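Local coordinates for protein ketosynthase (Streptomyces sp. MSC090213JE08, PDB 6KXD) that probably catalyses the decarboxylative condensation of malonyl-ACP with an acyl-ACP, lengthening the ishigamide polyketide chain by two carbons, at residues K224-I229 and E366-C371; V189-C194 and V239-E244; G356-T361 and R379-D384; H68-D73 and I152-R157; H268-N273 and S393-N398. All coordinates share one frame; numbering follows the deposited sequence.

Contact 1 of 5, residues K224-I229 and E366-C371; sequences KDRQGI and ETDPDC
The first torsion of R226 (chi1 70°) sets CG between the backbone N and the carbonyl carbon, and the chain, extended to NE, then brings the guanidinium to D368. D368 meets it with CG anti to its backbone N (chi1 -171°). The side chains cross obliquely, and R226 NH1 forms a salt bridge to D368 OD2 at 2.7 Å. This oxygen sits at the edge of the guanidinium and near its plane, is approached on its anti side, and belongs to a carboxylate turned 51° from the arginine plane. R226 is buried, and backbone carbonyls take up the rest of its head: NE bonds to T305 O, NH2 to K306 O, and NH1 has a second partner in D223 O. Bonds at all three nitrogens probably leave the guanidinium little freedom to turn.

The other oxygen of D368 works inside its own loop. OD1 accepts from D370 N at 2.8 Å, an Asx turn laid over the type I beta turn D368-C371, which C371 N closes onto D368 O. The R226-D368 salt bridge and a backbone bond from K224 to E366 join the loop before strand 234-242 to the long connection between strands 357-358 and 381-382.

K224 N donates to E366 O at 2.9 Å. The K224 and E366 side chains lie side by side and point the same way, K224 CD 3.6 Å from E366 OE2. NZ remains 5.2 Å from E366 OE2, so any attraction between these charges is probably weak. Farther along the loop, K224 CG rests 3.9 Å from P369 CD.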
# COMPACT_ATOMS: atom_id res chain seq x y z
N LYS A 224 30.01 -12.09 -7.23
CA LYS A 224 30.03 -13.50 -7.48
C LYS A 224 29.78 -14.28 -6.18
O LYS A 224 29.15 -15.33 -6.22
CB LYS A 224 31.35 -13.88 -8.17
CG LYS A 224 31.44 -15.30 -8.70
CD LYS A 224 32.82 -15.67 -9.24
CE LYS A 224 32.86 -17.01 -9.97
NZ LYS A 224 33.17 -18.12 -9.04
N ASP A 225 30.23 -13.76 -5.02
CA ASP A 225 30.04 -14.51 -3.74
C ASP A 225 29.11 -13.74 -2.79
O ASP A 225 29.12 -14.01 -1.59
CB ASP A 225 31.37 -14.85 -3.06
CG ASP A 225 32.41 -15.37 -4.05
OD1 ASP A 225 32.23 -16.50 -4.55
OD2 ASP A 225 33.36 -14.60 -4.35
N ARG A 226 28.21 -12.92 -3.36
CA ARG A 226 27.12 -12.28 -2.58
C ARG A 226 26.38 -13.36 -1.78
O ARG A 226 26.23 -14.52 -2.22
CB ARG A 226 26.22 -11.49 -3.54
CG ARG A 226 25.38 -12.36 -4.47
CD ARG A 226 24.60 -11.55 -5.47
NE ARG A 226 23.87 -12.43 -6.37
CZ ARG A 226 24.34 -12.93 -7.51
NH1 ARG A 226 25.62 -12.84 -7.82
NH2 ARG A 226 23.51 -13.54 -8.34
N GLN A 227 26.00 -13.02 -0.55
CA GLN A 227 25.45 -13.93 0.42
C GLN A 227 24.15 -13.38 1.02
O GLN A 227 23.62 -13.96 1.95
CB GLN A 227 26.49 -14.16 1.52
CG GLN A 227 27.69 -15.00 1.08
CD GLN A 227 27.23 -16.26 0.40
OE1 GLN A 227 27.63 -16.56 -0.73
NE2 GLN A 227 26.36 -16.99 1.06
N GLY A 228 23.70 -12.23 0.50
CA GLY A 228 22.40 -11.73 0.83
C GLY A 228 22.44 -10.31 1.32
O GLY A 228 23.30 -9.52 1.00
N ILE A 229 21.38 -9.98 2.06
CA ILE A 229 21.02 -8.64 2.38
C ILE A 229 21.39 -8.36 3.84
O ILE A 229 21.59 -9.26 4.64
CB ILE A 229 19.51 -8.42 2.17
CG1 ILE A 229 18.67 -9.07 3.27
CG2 ILE A 229 19.06 -8.87 0.79
CD1 ILE A 229 17.28 -8.41 3.43
N GLU A 366 34.19 -8.85 -6.94
CA GLU A 366 34.23 -9.46 -8.26
C GLU A 366 32.81 -9.61 -8.81
O GLU A 366 31.97 -10.23 -8.16
CB GLU A 366 34.87 -10.83 -8.08
CG GLU A 366 35.05 -11.58 -9.38
CD GLU A 366 35.48 -13.03 -9.20
OE1 GLU A 366 35.63 -13.49 -8.03
OE2 GLU A 366 35.66 -13.69 -10.22
N THR A 367 32.56 -9.08 -10.02
CA THR A 367 31.26 -9.09 -10.65
C THR A 367 30.92 -10.55 -10.96
O THR A 367 31.76 -11.32 -11.45
CB THR A 367 31.22 -8.15 -11.86
OG1 THR A 367 31.59 -6.84 -11.43
CG2 THR A 367 29.86 -8.04 -12.50
N ASP A 368 29.72 -10.98 -10.57
CA ASP A 368 29.22 -12.28 -10.99
C ASP A 368 29.32 -12.32 -12.51
O ASP A 368 28.90 -11.37 -13.20
CB ASP A 368 27.80 -12.52 -10.45
CG ASP A 368 27.27 -13.93 -10.65
OD1 ASP A 368 27.48 -14.50 -11.76
OD2 ASP A 368 26.67 -14.45 -9.69
N PRO A 369 29.91 -13.39 -13.12
CA PRO A 369 30.01 -13.46 -14.58
C PRO A 369 28.62 -13.50 -15.26
O PRO A 369 28.48 -13.06 -16.40
CB PRO A 369 30.84 -14.74 -14.85
CG PRO A 369 30.78 -15.55 -13.57
CD PRO A 369 30.46 -14.58 -12.44
N ASP A 370 27.61 -13.99 -14.53
CA ASP A 370 26.20 -13.98 -14.99
C ASP A 370 25.53 -12.61 -14.77
O ASP A 370 24.43 -12.40 -15.26
CB ASP A 370 25.36 -15.07 -14.32
CG ASP A 370 25.72 -16.46 -14.79
OD1 ASP A 370 26.16 -16.60 -15.95
OD2 ASP A 370 25.58 -17.39 -13.99
N CYS A 371 26.18 -11.68 -14.07
CA CYS A 371 25.73 -10.29 -14.10
C CYS A 371 26.69 -9.40 -14.89
O CYS A 371 27.39 -8.57 -14.31
CB CYS A 371 25.49 -9.79 -12.68
SG CYS A 371 24.56 -10.99 -11.69

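Contact 2 of 5, residues V189-C194 and V239-E244; sequences VDIALC and VLESLE
A192 and L240 form the hydrogen-bonded pair of this antiparallel contact: L240 N reaches A192 O at 2.8 Å, and A192 N returns a bond to L240 O at 2.9 Å. Two residues along, S242 N donates to D190 O at 3.0 Å. There the side chains join in, S242 OG giving its proton to D190 OD2 at 3.2 Å from well above the carboxylate plane. The same OG caps S245 N, so S242 both ends strand 234-242 and is the N-cap of helix 243-247. An alanine at D190 would remove that carboxylate, probably leaving S242 OG without this acceptor, held then by the cap to S245 N.

Strands 191-198 and 234-242 are neighbours in the large mixed sheet of this thiolase-like fold, their axes 4.7 Å apart and close to antiparallel, 161° between their directions. On one face L193 CD2 lies alongside V239 CG2 at 3.8 Å, with I191 CD1 reaching V239 CG1. E241 shares this face, its carboxylate held by salt bridges to R249 and R103. On the other face A192 CB meets L240 CB at 4.1 Å, and L240 CD1 reaches C194 SG, while I184 of helix 172-185 packs against A192 and L240.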
# COMPACT_ATOMS: atom_id res chain seq x y z
N VAL A 189 -4.66 17.18 -8.44
CA VAL A 189 -3.85 17.76 -7.42
C VAL A 189 -2.60 18.28 -8.09
O VAL A 189 -2.25 17.80 -9.14
CB VAL A 189 -3.48 16.74 -6.31
CG1 VAL A 189 -4.73 16.23 -5.59
CG2 VAL A 189 -2.64 15.60 -6.86
N ASP A 190 -1.96 19.25 -7.45
CA ASP A 190 -0.78 19.88 -7.96
C ASP A 190 0.42 19.48 -7.11
O ASP A 190 1.55 19.85 -7.40
CB ASP A 190 -0.96 21.40 -8.01
CG ASP A 190 -1.68 21.85 -9.27
OD1 ASP A 190 -2.71 21.22 -9.60
OD2 ASP A 190 -1.22 22.82 -9.91
N ILE A 191 0.17 18.72 -6.05
CA ILE A 191 1.23 18.37 -5.14
C ILE A 191 0.98 16.98 -4.55
O ILE A 191 -0.15 16.58 -4.27
CB ILE A 191 1.38 19.41 -4.02
CG1 ILE A 191 2.65 19.15 -3.20
CG2 ILE A 191 0.16 19.44 -3.14
CD1 ILE A 191 3.02 20.32 -2.33
N ALA A 192 2.08 16.25 -4.38
CA ALA A 192 2.07 14.90 -3.83
C ALA A 192 3.35 14.72 -2.99
O ALA A 192 4.45 15.06 -3.44
CB ALA A 192 2.02 13.93 -4.97
N LEU A 193 3.19 14.28 -1.75
CA LEU A 193 4.26 13.84 -0.90
C LEU A 193 4.29 12.32 -0.96
O LEU A 193 3.40 11.65 -0.46
CB LEU A 193 4.04 14.30 0.55
CG LEU A 193 3.67 15.78 0.70
CD1 LEU A 193 3.56 16.17 2.18
CD2 LEU A 193 4.68 16.63 -0.03
N CYS A 194 5.34 11.80 -1.58
CA CYS A 194 5.41 10.43 -1.91
C CYS A 194 6.71 9.83 -1.39
O CYS A 194 7.74 10.42 -1.48
CB CYS A 194 5.42 10.25 -3.40
SG CYS A 194 3.99 11.06 -4.15
N VAL A 239 8.81 15.46 -2.57
CA VAL A 239 7.76 16.39 -2.98
C VAL A 239 7.69 16.39 -4.51
O VAL A 239 8.68 16.78 -5.18
CB VAL A 239 7.98 17.81 -2.42
CG1 VAL A 239 6.82 18.72 -2.80
CG2 VAL A 239 8.18 17.79 -0.91
N LEU A 240 6.54 15.97 -5.04
CA LEU A 240 6.21 16.04 -6.41
C LEU A 240 5.25 17.22 -6.60
O LEU A 240 4.36 17.41 -5.77
CB LEU A 240 5.50 14.77 -6.90
CG LEU A 240 6.39 13.59 -7.23
CD1 LEU A 240 7.05 13.04 -5.99
CD2 LEU A 240 5.57 12.51 -7.93
N GLU A 241 5.41 17.93 -7.70
CA GLU A 241 4.61 19.12 -7.99
C GLU A 241 4.42 19.26 -9.48
O GLU A 241 5.31 18.89 -10.24
CB GLU A 241 5.33 20.38 -7.50
CG GLU A 241 5.09 20.71 -6.05
CD GLU A 241 5.64 22.08 -5.66
OE1 GLU A 241 6.74 22.11 -5.04
OE2 GLU A 241 4.98 23.10 -5.96
N SER A 242 3.26 19.78 -9.90
CA SER A 242 3.09 20.07 -11.32
C SER A 242 4.18 21.08 -11.69
O SER A 242 4.54 21.90 -10.86
CB SER A 242 1.73 20.61 -11.64
OG SER A 242 1.56 21.90 -11.09
N LEU A 243 4.75 20.95 -12.89
CA LEU A 243 5.71 21.98 -13.35
C LEU A 243 5.10 23.38 -13.18
O LEU A 243 5.77 24.28 -12.69
CB LEU A 243 6.11 21.72 -14.80
CG LEU A 243 7.09 22.75 -15.38
CD1 LEU A 243 8.36 22.79 -14.54
CD2 LEU A 243 7.41 22.44 -16.84
N GLU A 244 3.84 23.54 -13.59
CA GLU A 244 3.12 24.81 -13.48
C GLU A 244 3.27 25.38 -12.07
O GLU A 244 3.58 26.54 -11.90
CB GLU A 244 1.62 24.62 -13.67
CG GLU A 244 1.14 24.65 -15.10
CD GLU A 244 -0.32 24.22 -15.19
OE1 GLU A 244 -1.20 25.11 -15.22
OE2 GLU A 244 -0.57 22.99 -15.20

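Contact 3 of 5, residues G356-T361 and R379-D384; sequences GFIPPT and RAVEAD
I358 reaches across to V381 and A383. Its CB lies 4.0 Å from V381 CG2, the branch of that valine set between backbone N and carbonyl carbon. CG1, anti to the carbonyl carbon of I358 (chi1 -58°), is carried toward A383, and the extended second torsion (chi2 175°) places CD1 at the tip 3.9 Å from A383 CB. Beyond these neighbours the side chain also meets V328, R326 and F297, which belong to the main sheet.

The backbone of I358 is bonded in both directions. I358 N donates to V381 O at 3.0 Å, and V381 N gives a longer bond of 3.3 Å to I358 O. At one end A383 N reaches G356 O at 3.1 Å from above the carbonyl plane, 54° out of it. G356 has positive phi just after helix 341-355, and a CB there would come tight against A383 O, so both backbone and neighbour favour glycine. At the other end P360 sets CB 3.5 Å from R379 N and CG 3.8 Å from A380 N, against the backbone of these two residues. F357 pairs with E382 as a non-hydrogen-bonded pair and sends its ring away to T29, L32 and R33 of helix 24-34. Together the two short strands make a separate two-stranded antiparallel sheet, a small ribbon beside the main sheet of the thiolase-like fold.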
# COMPACT_ATOMS: atom_id res chain seq x y z
N GLY A 356 25.33 15.24 -10.81
CA GLY A 356 26.15 14.69 -11.88
C GLY A 356 27.07 13.59 -11.35
O GLY A 356 28.25 13.56 -11.67
N PHE A 357 26.52 12.67 -10.55
CA PHE A 357 27.27 11.50 -10.10
C PHE A 357 26.42 10.22 -10.18
O PHE A 357 25.21 10.26 -10.31
CB PHE A 357 27.78 11.70 -8.68
CG PHE A 357 26.75 11.50 -7.60
CD1 PHE A 357 26.58 10.26 -7.01
CD2 PHE A 357 26.00 12.56 -7.15
CE1 PHE A 357 25.66 10.09 -5.99
CE2 PHE A 357 25.08 12.39 -6.12
CZ PHE A 357 24.90 11.15 -5.56
N ILE A 358 27.12 9.09 -10.10
CA ILE A 358 26.53 7.79 -10.07
C ILE A 358 27.04 7.13 -8.81
O ILE A 358 28.25 6.94 -8.64
CB ILE A 358 26.86 6.96 -11.32
CG1 ILE A 358 26.42 7.63 -12.61
CG2 ILE A 358 26.24 5.57 -11.18
CD1 ILE A 358 26.86 6.87 -13.83
N PRO A 359 26.14 6.79 -7.86
CA PRO A 359 26.54 6.26 -6.58
C PRO A 359 27.03 4.84 -6.82
O PRO A 359 26.60 4.20 -7.79
CB PRO A 359 25.27 6.29 -5.74
CG PRO A 359 24.16 6.15 -6.75
CD PRO A 359 24.67 6.90 -7.97
N PRO A 360 27.93 4.34 -5.94
CA PRO A 360 28.57 3.04 -6.17
C PRO A 360 27.80 1.83 -5.65
O PRO A 360 27.04 1.95 -4.67
CB PRO A 360 29.86 3.12 -5.34
CG PRO A 360 29.51 4.08 -4.21
CD PRO A 360 28.42 5.01 -4.73
N THR A 361 28.09 0.68 -6.27
CA THR A 361 27.86 -0.60 -5.66
C THR A 361 29.11 -0.97 -4.85
O THR A 361 30.15 -1.33 -5.44
CB THR A 361 27.56 -1.67 -6.72
OG1 THR A 361 26.63 -1.13 -7.66
CG2 THR A 361 27.07 -2.96 -6.10
N ARG A 379 33.32 2.97 -5.86
CA ARG A 379 33.50 4.43 -5.83
C ARG A 379 32.52 5.10 -6.78
O ARG A 379 32.34 4.69 -7.92
CB ARG A 379 34.92 4.88 -6.22
CG ARG A 379 35.77 3.84 -6.93
CD ARG A 379 37.16 4.36 -7.27
NE ARG A 379 38.16 3.32 -7.51
CZ ARG A 379 38.67 2.47 -6.60
NH1 ARG A 379 37.93 2.01 -5.60
NH2 ARG A 379 39.92 2.06 -6.73
N ALA A 380 31.94 6.20 -6.30
CA ALA A 380 31.11 7.05 -7.11
C ALA A 380 31.95 7.56 -8.28
O ALA A 380 33.14 7.76 -8.13
CB ALA A 380 30.56 8.21 -6.32
N VAL A 381 31.30 7.75 -9.42
CA VAL A 381 31.95 8.37 -10.56
C VAL A 381 31.15 9.61 -10.92
O VAL A 381 30.01 9.73 -10.52
CB VAL A 381 32.10 7.38 -11.74
CG1 VAL A 381 33.10 6.28 -11.41
CG2 VAL A 381 30.76 6.78 -12.15
N GLU A 382 31.81 10.57 -11.58
CA GLU A 382 31.17 11.69 -12.19
C GLU A 382 30.55 11.24 -13.51
O GLU A 382 31.12 10.37 -14.16
CB GLU A 382 32.20 12.76 -12.58
CG GLU A 382 32.67 13.60 -11.43
CD GLU A 382 33.63 14.73 -11.80
OE1 GLU A 382 33.93 15.53 -10.91
OE2 GLU A 382 34.07 14.81 -12.97
N ALA A 383 29.45 11.87 -13.92
CA ALA A 383 28.88 11.63 -15.23
C ALA A 383 27.87 12.73 -15.54
O ALA A 383 27.41 13.40 -14.63
CB ALA A 383 28.23 10.27 -15.29
N ASP A 384 27.53 12.84 -16.82
CA ASP A 384 26.50 13.71 -17.29
C ASP A 384 25.19 12.93 -17.21
O ASP A 384 24.63 12.49 -18.22
CB ASP A 384 26.81 14.23 -18.69
CG ASP A 384 25.65 15.01 -19.29
OD1 ASP A 384 25.14 15.91 -18.59
OD2 ASP A 384 25.25 14.69 -20.42

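Contact 4 of 5, residues H68-D73 and I152-R157; sequences HHVPLD and IARELR
H69 turns the edge of its imidazole to E155: ND1 donates to E155 O at 2.9 Å, with the oxygen practically in the ring plane. One face of that ring has H68 CB over its centre, and the H68 ring in turn has E155 OE2 at its edge, near its plane. The guanidinium of R154 carries V70 CG1 on one face, offset toward the rim, while its NH2 forms a salt bridge with D74. These groups gather at the end of helix 147-156, which closes in a Schellman motif at R157, a residue with positive phi.

The E155 carboxylate binds the passing loop by its backbone. The side chain leaves with CG anti to the backbone N (chi1 176°) and bends at chi2 (65°), and its two oxygens then take three consecutive N-H groups. H68 N donates to OE2 at 2.7 Å on the syn side. OE1 serves two donors: H69 N meets the syn lone pair at 2.8 Å, and V70 N comes nearly in line with the C-O bond at 3.0 Å. OE2 also has a salt bridge to R87 of helix 77-93, which would probably compensate the buried charge and favour the ionised form. R157 forms a salt bridge through NH2 with D262 of the partner subunit, placing the helix end at the dimer interface. V70 CG2 packs on the helix, 3.5 Å from E155 N and 3.7 Å from R154 CB.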
# COMPACT_ATOMS: atom_id res chain seq x y z
N HIS A 68 6.60 18.03 15.54
CA HIS A 68 6.19 19.14 16.40
C HIS A 68 4.80 18.94 16.97
O HIS A 68 4.52 19.40 18.13
CB HIS A 68 6.26 20.44 15.59
CG HIS A 68 7.64 20.85 15.25
ND1 HIS A 68 8.46 21.52 16.15
CD2 HIS A 68 8.35 20.72 14.11
CE1 HIS A 68 9.62 21.74 15.58
NE2 HIS A 68 9.58 21.26 14.34
N HIS A 69 3.90 18.34 16.18
CA HIS A 69 2.48 18.39 16.43
C HIS A 69 1.94 17.04 16.87
O HIS A 69 1.10 17.00 17.66
CB HIS A 69 1.70 18.84 15.19
CG HIS A 69 2.04 20.23 14.83
ND1 HIS A 69 2.36 20.62 13.54
CD2 HIS A 69 2.11 21.33 15.61
CE1 HIS A 69 2.59 21.91 13.55
NE2 HIS A 69 2.47 22.36 14.80
N VAL A 70 2.40 15.96 16.23
CA VAL A 70 1.87 14.68 16.48
C VAL A 70 2.60 14.12 17.70
O VAL A 70 3.81 14.02 17.68
CB VAL A 70 2.07 13.77 15.25
CG1 VAL A 70 1.58 12.37 15.57
CG2 VAL A 70 1.35 14.33 14.03
N PRO A 71 1.91 13.68 18.77
CA PRO A 71 2.59 12.99 19.86
C PRO A 71 3.34 11.77 19.32
O PRO A 71 2.79 11.04 18.51
CB PRO A 71 1.48 12.52 20.78
CG PRO A 71 0.33 13.45 20.47
CD PRO A 71 0.48 13.81 19.01
N LEU A 72 4.56 11.57 19.80
CA LEU A 72 5.41 10.45 19.36
C LEU A 72 4.75 9.10 19.62
O LEU A 72 4.94 8.16 18.79
CB LEU A 72 6.78 10.54 20.03
CG LEU A 72 7.61 11.76 19.65
CD1 LEU A 72 8.95 11.75 20.39
CD2 LEU A 72 7.82 11.83 18.15
N ASP A 73 3.94 8.96 20.68
CA ASP A 73 3.38 7.68 20.93
C ASP A 73 2.22 7.38 19.96
O ASP A 73 1.67 6.31 20.02
CB ASP A 73 2.98 7.49 22.38
CG ASP A 73 1.82 8.33 22.84
OD1 ASP A 73 1.19 9.03 21.99
OD2 ASP A 73 1.59 8.33 24.05
N ILE A 152 1.44 12.08 8.57
CA ILE A 152 2.08 13.14 7.85
C ILE A 152 1.08 14.28 7.68
O ILE A 152 1.46 15.44 7.85
CB ILE A 152 2.61 12.70 6.49
CG1 ILE A 152 3.75 11.70 6.67
CG2 ILE A 152 3.00 13.92 5.67
CD1 ILE A 152 4.18 11.02 5.44
N ALA A 153 -0.15 13.92 7.31
CA ALA A 153 -1.15 14.97 7.09
C ALA A 153 -1.36 15.70 8.41
O ALA A 153 -1.53 16.95 8.46
CB ALA A 153 -2.43 14.42 6.53
N ARG A 154 -1.42 14.92 9.49
CA ARG A 154 -1.62 15.46 10.82
C ARG A 154 -0.50 16.44 11.17
O ARG A 154 -0.75 17.56 11.64
CB ARG A 154 -1.69 14.34 11.86
CG ARG A 154 -3.01 13.59 11.84
CD ARG A 154 -3.10 12.59 12.95
NE ARG A 154 -3.01 13.22 14.26
CZ ARG A 154 -2.72 12.55 15.38
NH1 ARG A 154 -2.59 11.24 15.33
NH2 ARG A 154 -2.58 13.20 16.52
N GLU A 155 0.73 16.00 11.01
CA GLU A 155 1.90 16.82 11.37
C GLU A 155 2.00 18.10 10.51
O GLU A 155 2.34 19.18 11.02
CB GLU A 155 3.15 15.97 11.21
CG GLU A 155 4.43 16.74 11.46
CD GLU A 155 4.62 17.25 12.89
OE1 GLU A 155 3.89 16.81 13.80
OE2 GLU A 155 5.52 18.11 13.07
N LEU A 156 1.69 18.00 9.22
CA LEU A 156 1.84 19.14 8.34
C LEU A 156 0.54 19.97 8.26
O LEU A 156 0.53 20.98 7.52
CB LEU A 156 2.32 18.67 6.98
CG LEU A 156 3.67 17.97 7.03
CD1 LEU A 156 4.08 17.51 5.65
CD2 LEU A 156 4.71 18.88 7.63
N ARG A 157 -0.49 19.56 9.01
CA ARG A 157 -1.76 20.26 9.12
C ARG A 157 -2.44 20.36 7.76
O ARG A 157 -2.89 21.42 7.35
CB ARG A 157 -1.50 21.64 9.74
CG ARG A 157 -0.91 21.55 11.14
CD ARG A 157 -1.89 20.97 12.13
NE ARG A 157 -3.09 21.78 12.21
CZ ARG A 157 -4.24 21.39 12.76
NH1 ARG A 157 -4.33 20.19 13.32
NH2 ARG A 157 -5.29 22.19 12.71

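Contact 5 of 5, residues H268-N273 and S393-N398; sequences HPTAPN and SAFAGN
Two loops meet here, P269-T270 against F395-A396, through one backbone bond, a ring face and a water, where the H268-N273 loop lies against the turn between strands 387-394 and 398-405. A396 N donates to P269 O at 2.7 Å, almost straight at the hydrogen (174°) but from above the carbonyl plane. T270 lies over the aromatic ring: its CG2 stands over the centre of the F395 face, 3.8 Å from the centroid, in a CH-pi contact. Farther along, a water accepts from G397 N at 2.9 Å and lies where it can donate to H268 O and A271 O. H268 ND1 accepts from both T270 N and A271 N, holding the first loop in shape.

An alanine at F395 would take away the ring, probably leaving T270 CG2 without its aromatic face and opening a gap toward S153 of the partner subunit. The phenylalanine followed by small residues and N398 resembles the gating loop of KAS enzymes, so F395 may play a related part at the acyl pocket. Helix 274-288 starts directly after the first loop, N273 capping it through G276 N, and N398 opens strand 398-405 while bonding N171 of the partner subunit.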
# COMPACT_ATOMS: atom_id res chain seq x y z
N HIS A 268 5.41 -16.12 -8.98
CA HIS A 268 5.86 -16.65 -7.72
C HIS A 268 5.67 -15.62 -6.61
O HIS A 268 5.72 -14.43 -6.88
CB HIS A 268 7.32 -17.13 -7.82
CG HIS A 268 7.73 -18.05 -6.72
ND1 HIS A 268 8.25 -17.58 -5.52
CD2 HIS A 268 7.70 -19.40 -6.61
CE1 HIS A 268 8.50 -18.61 -4.72
NE2 HIS A 268 8.14 -19.74 -5.37
N PRO A 269 5.30 -16.03 -5.38
CA PRO A 269 5.06 -15.05 -4.32
C PRO A 269 6.32 -14.37 -3.76
O PRO A 269 6.20 -13.36 -3.14
CB PRO A 269 4.32 -15.85 -3.27
CG PRO A 269 4.79 -17.28 -3.47
CD PRO A 269 4.95 -17.38 -4.96
N THR A 270 7.52 -14.88 -4.02
CA THR A 270 8.74 -14.32 -3.37
C THR A 270 9.90 -14.20 -4.36
O THR A 270 10.67 -13.27 -4.31
CB THR A 270 9.11 -15.11 -2.11
OG1 THR A 270 9.49 -16.43 -2.50
CG2 THR A 270 8.00 -15.17 -1.09
N ALA A 271 9.95 -15.11 -5.33
CA ALA A 271 10.98 -15.14 -6.31
C ALA A 271 10.77 -14.03 -7.33
O ALA A 271 9.64 -13.72 -7.73
CB ALA A 271 11.00 -16.52 -6.95
N PRO A 272 11.85 -13.39 -7.79
CA PRO A 272 11.76 -12.38 -8.83
C PRO A 272 11.55 -13.11 -10.16
O PRO A 272 11.80 -14.32 -10.23
CB PRO A 272 13.12 -11.68 -8.80
CG PRO A 272 14.04 -12.78 -8.36
CD PRO A 272 13.25 -13.62 -7.38
N ASN A 273 11.10 -12.37 -11.14
CA ASN A 273 10.76 -12.92 -12.43
C ASN A 273 11.39 -12.05 -13.50
O ASN A 273 11.17 -10.85 -13.56
CB ASN A 273 9.25 -12.97 -12.60
CG ASN A 273 8.84 -13.70 -13.86
OD1 ASN A 273 8.78 -13.10 -14.93
ND2 ASN A 273 8.56 -14.98 -13.71
N SER A 393 11.53 -4.34 -7.17
CA SER A 393 10.80 -5.55 -7.26
C SER A 393 10.46 -5.92 -5.83
O SER A 393 11.14 -5.47 -4.91
CB SER A 393 11.57 -6.65 -7.95
OG SER A 393 11.81 -6.29 -9.29
N ALA A 394 9.36 -6.62 -5.66
CA ALA A 394 8.92 -6.97 -4.35
C ALA A 394 8.36 -8.37 -4.41
O ALA A 394 8.12 -8.90 -5.49
CB ALA A 394 7.92 -5.96 -3.84
N PHE A 395 8.09 -8.90 -3.23
CA PHE A 395 7.25 -10.10 -3.06
C PHE A 395 5.91 -9.86 -3.78
O PHE A 395 5.61 -8.71 -4.17
CB PHE A 395 7.06 -10.42 -1.59
CG PHE A 395 8.25 -11.07 -0.92
CD1 PHE A 395 9.48 -11.14 -1.56
CD2 PHE A 395 8.11 -11.61 0.34
CE1 PHE A 395 10.55 -11.77 -0.94
CE2 PHE A 395 9.20 -12.21 0.97
CZ PHE A 395 10.40 -12.28 0.33
N ALA A 396 5.22 -10.97 -4.01
CA ALA A 396 3.95 -11.00 -4.83
C ALA A 396 4.15 -10.53 -6.29
O ALA A 396 3.21 -10.07 -6.97
CB ALA A 396 2.90 -10.17 -4.12
N GLY A 397 5.38 -10.60 -6.79
CA GLY A 397 5.71 -10.27 -8.16
C GLY A 397 5.49 -8.82 -8.53
O GLY A 397 5.25 -8.49 -9.69
N ASN A 398 5.54 -7.92 -7.55
CA ASN A 398 5.20 -6.58 -7.76
C ASN A 398 6.46 -5.85 -8.22
O ASN A 398 7.44 -5.81 -7.47
CB ASN A 398 4.73 -5.93 -6.47
CG ASN A 398 3.30 -6.29 -6.07
OD1 ASN A 398 2.78 -5.65 -5.18
ND2 ASN A 398 2.65 -7.24 -6.73
O HOH W 1 7.65 -12.25 -6.07

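In the fold
Along the chain contact 4 closes first; contact 1 opens before contact 2 closes, so the two interleave, and contact 1 also interleaves with contacts 3 and 5. The centres of contacts 1 and 5 are 20 Å apart, and contact 3 nests inside the loop that contact 5 closes. Contacts 2 and 5 both reach the large mixed sheet, although about 16 Å separates their nearest atoms. Contacts 2 and 4 touch directly: L193 CD1 packs on L156 CD1 at 3.8 Å, joining the sheet to helix 147-156. Contacts 1 and 4 lie on opposite sides of the chain's centre. Contacts 4 and 5 both reach the partner subunit, placing two separate points of this fold at the dimer interface.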